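Local coordinates for protein pyridoxal kinase (Lactobacillus plantarum, PDB 3H74) that probably phosphorylates pyridoxal and related B6 vitamers at the expense of ATP, as a ribokinase-like pyridoxal kinase, at residues Q91-L96 with R129-Q134. Sequence-based numbering, arbitrary orientation.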
loop_
_atom_site.group_PDB
_atom_site.type_symbol
_atom_site.label_atom_id
_atom_site.label_comp_id
_atom_site.label_asym_id
_atom_site.label_seq_id
_atom_site.Cartn_x
_atom_site.Cartn_y
_atom_site.Cartn_z
ATOM N N GLN A 91 4.016 16.992 -4.586
ATOM C CA GLN A 91 2.718 17.416 -5.110
ATOM C C GLN A 91 1.569 16.743 -4.372
ATOM O O GLN A 91 0.602 17.391 -3.974
ATOM C CB GLN A 91 2.622 17.094 -6.596
ATOM C CG GLN A 91 3.499 17.979 -7.478
ATOM C CD GLN A 91 2.848 19.318 -7.833
ATOM O OE1 GLN A 91 1.635 19.501 -7.682
ATOM N NE2 GLN A 91 3.653 20.253 -8.315
ATOM N N ILE A 92 1.680 15.427 -4.192
ATOM C CA ILE A 92 0.662 14.668 -3.463
ATOM C C ILE A 92 0.543 15.146 -2.010
ATOM O O ILE A 92 -0.559 15.348 -1.508
ATOM C CB ILE A 92 0.917 13.141 -3.542
ATOM C CG1 ILE A 92 0.760 12.660 -4.986
ATOM C CG2 ILE A 92 -0.012 12.368 -2.584
ATOM C CD1 ILE A 92 1.302 11.261 -5.237
ATOM N N THR A 93 1.687 15.348 -1.356
ATOM C CA THR A 93 1.702 15.772 0.047
ATOM C C THR A 93 0.878 17.051 0.257
ATOM O O THR A 93 0.023 17.113 1.139
ATOM C CB THR A 93 3.146 15.962 0.576
ATOM O OG1 THR A 93 3.867 14.728 0.464
ATOM C CG2 THR A 93 3.139 16.393 2.044
ATOM N N THR A 94 1.107 18.055 -0.582
ATOM C CA THR A 94 0.398 19.324 -0.398
ATOM C C THR A 94 -1.079 19.226 -0.791
ATOM O O THR A 94 -1.936 19.844 -0.148
ATOM C CB THR A 94 1.052 20.494 -1.135
ATOM O OG1 THR A 94 0.904 20.303 -2.541
ATOM C CG2 THR A 94 2.533 20.621 -0.769
ATOM N N TYR A 95 -1.385 18.425 -1.814
ATOM C CA TYR A 95 -2.779 18.226 -2.199
ATOM C C TYR A 95 -3.581 17.594 -1.060
ATOM O O TYR A 95 -4.682 18.037 -0.732
ATOM C CB TYR A 95 -2.932 17.411 -3.493
ATOM C CG TYR A 95 -4.384 17.269 -3.843
ATOM C CD1 TYR A 95 -5.106 18.365 -4.317
ATOM C CD2 TYR A 95 -5.067 16.066 -3.635
ATOM C CE1 TYR A 95 -6.444 18.263 -4.613
ATOM C CE2 TYR A 95 -6.414 15.958 -3.931
ATOM C CZ TYR A 95 -7.098 17.060 -4.410
ATOM O OH TYR A 95 -8.432 16.954 -4.689
ATOM N N LEU A 96 -3.010 16.563 -0.444
ATOM C CA LEU A 96 -3.673 15.885 0.668
ATOM C C LEU A 96 -3.914 16.838 1.840
ATOM O O LEU A 96 -4.962 16.783 2.488
ATOM C CB LEU A 96 -2.861 14.670 1.117
ATOM C CG LEU A 96 -2.722 13.538 0.095
ATOM C CD1 LEU A 96 -1.687 12.525 0.590
ATOM C CD2 LEU A 96 -4.058 12.865 -0.223
ATOM N N ARG A 129 9.373 10.434 3.755
ATOM C CA ARG A 129 9.191 10.814 5.152
ATOM C C ARG A 129 8.252 12.029 5.264
ATOM O O ARG A 129 7.511 12.083 6.133
ATOM C CB ARG A 129 10.555 11.140 5.824
ATOM C CG ARG A 129 11.478 9.928 6.077
ATOM C CD ARG A 129 12.734 10.347 6.832
ATOM N NE ARG A 129 13.674 9.270 6.930
ATOM C CZ ARG A 129 14.878 9.291 6.442
ATOM N NH1 ARG A 129 15.344 10.351 5.842
ATOM N NH2 ARG A 129 15.639 8.272 6.592
ATOM N N GLN A 130 8.305 12.924 4.318
ATOM C CA GLN A 130 7.348 14.042 4.299
ATOM C C GLN A 130 5.905 13.592 3.982
ATOM O O GLN A 130 5.007 13.985 4.595
ATOM C CB GLN A 130 7.766 15.109 3.281
ATOM C CG GLN A 130 8.413 14.463 2.100
ATOM C CD GLN A 130 8.281 15.169 0.708
ATOM O OE1 GLN A 130 9.105 16.103 0.426
ATOM N NE2 GLN A 130 7.297 14.705 -0.145
ATOM N N LEU A 131 5.788 12.730 2.993
ATOM C CA LEU A 131 4.483 12.237 2.557
ATOM C C LEU A 131 3.762 11.437 3.657
ATOM O O LEU A 131 2.614 11.541 3.756
ATOM C CB LEU A 131 4.651 11.376 1.283
ATOM C CG LEU A 131 3.396 10.691 0.738
ATOM C CD1 LEU A 131 2.323 11.742 0.409
ATOM C CD2 LEU A 131 3.785 9.920 -0.519
ATOM N N ILE A 132 4.497 10.670 4.446
ATOM C CA ILE A 132 3.873 9.862 5.497
ATOM C C ILE A 132 3.471 10.656 6.741
ATOM O O ILE A 132 2.765 10.137 7.599
ATOM C CB ILE A 132 4.761 8.659 5.931
ATOM C CG1 ILE A 132 6.051 9.138 6.617
ATOM C CG2 ILE A 132 4.999 7.708 4.741
ATOM C CD1 ILE A 132 6.896 8.023 7.209
ATOM N N GLN A 133 3.923 11.908 6.836
ATOM C CA GLN A 133 3.824 12.670 8.090
ATOM C C GLN A 133 2.398 12.869 8.616
ATOM O O GLN A 133 2.195 12.960 9.830
ATOM C CB GLN A 133 4.589 14.003 8.000
ATOM C CG GLN A 133 3.916 15.109 7.181
ATOM C CD GLN A 133 4.907 16.118 6.587
ATOM O OE1 GLN A 133 6.106 16.094 6.884
ATOM N NE2 GLN A 133 4.401 16.997 5.725
ATOM N N GLN A 134 1.414 12.919 7.723
ATOM C CA GLN A 134 0.023 13.069 8.160
ATOM C C GLN A 134 -0.833 11.814 7.944
ATOM O O GLN A 134 -2.050 11.841 8.134
ATOM C CB GLN A 134 -0.624 14.314 7.535
ATOM C CG GLN A 134 -0.052 15.637 8.072
ATOM C CD GLN A 134 -0.308 15.845 9.565
ATOM O OE1 GLN A 134 -1.448 15.772 10.028
ATOM N NE2 GLN A 134 0.757 16.118 10.318
#
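The amide groups of Gln-130 and Gln-133 both turn their nitrogen ends to Thr-93. Gln-130 NE2 lies 3.5 Å from Thr-93 OG1, which sits well off the plane of that amide. Gln-133 NE2 comes within 3.9 Å of Thr-93 CG2, and this methyl also lies to one side of its amide plane. The side chains of Thr-93 and Gln-133 cross at about a right angle.

The contact joins two helices of the ribokinase-like alpha/beta fold. Helix 86-98 follows strand 77-80, and helix 122-131 follows strand 103-106 after a short hairpin. The two strands are parallel neighbours in the central sheet, and their helices pack side by side. The backbones come close here, with Thr-93 CA 5.2 Å from Leu-131 CA.

Thr-93 fills the gap between the helices. Its OG1 is anti to the carbonyl carbon (chi1 -60°) and hydrogen-bonds to the backbone O of Cys-89, one turn earlier. The same oxygen rests against Leu-131 CA at 3.3 Å. An alanine here would probably leave a gap beside Leu-131 and Cys-89 O without its hydroxyl partner.

Nearer the sheet the contact is apolar. Leu-131 has CG anti to the backbone N (chi1 176°), and its CD1 extends to helix 86-98. Ile-92 and Leu-96 receive it, and both also touch Ile-80 of strand 77-80. Ile-92 is further covered by Phe-65 of helix 61-70. Leu-131 CD1 is 3.8 Å from Ile-92 CG2 and 4.1 Å from Leu-96 CD1.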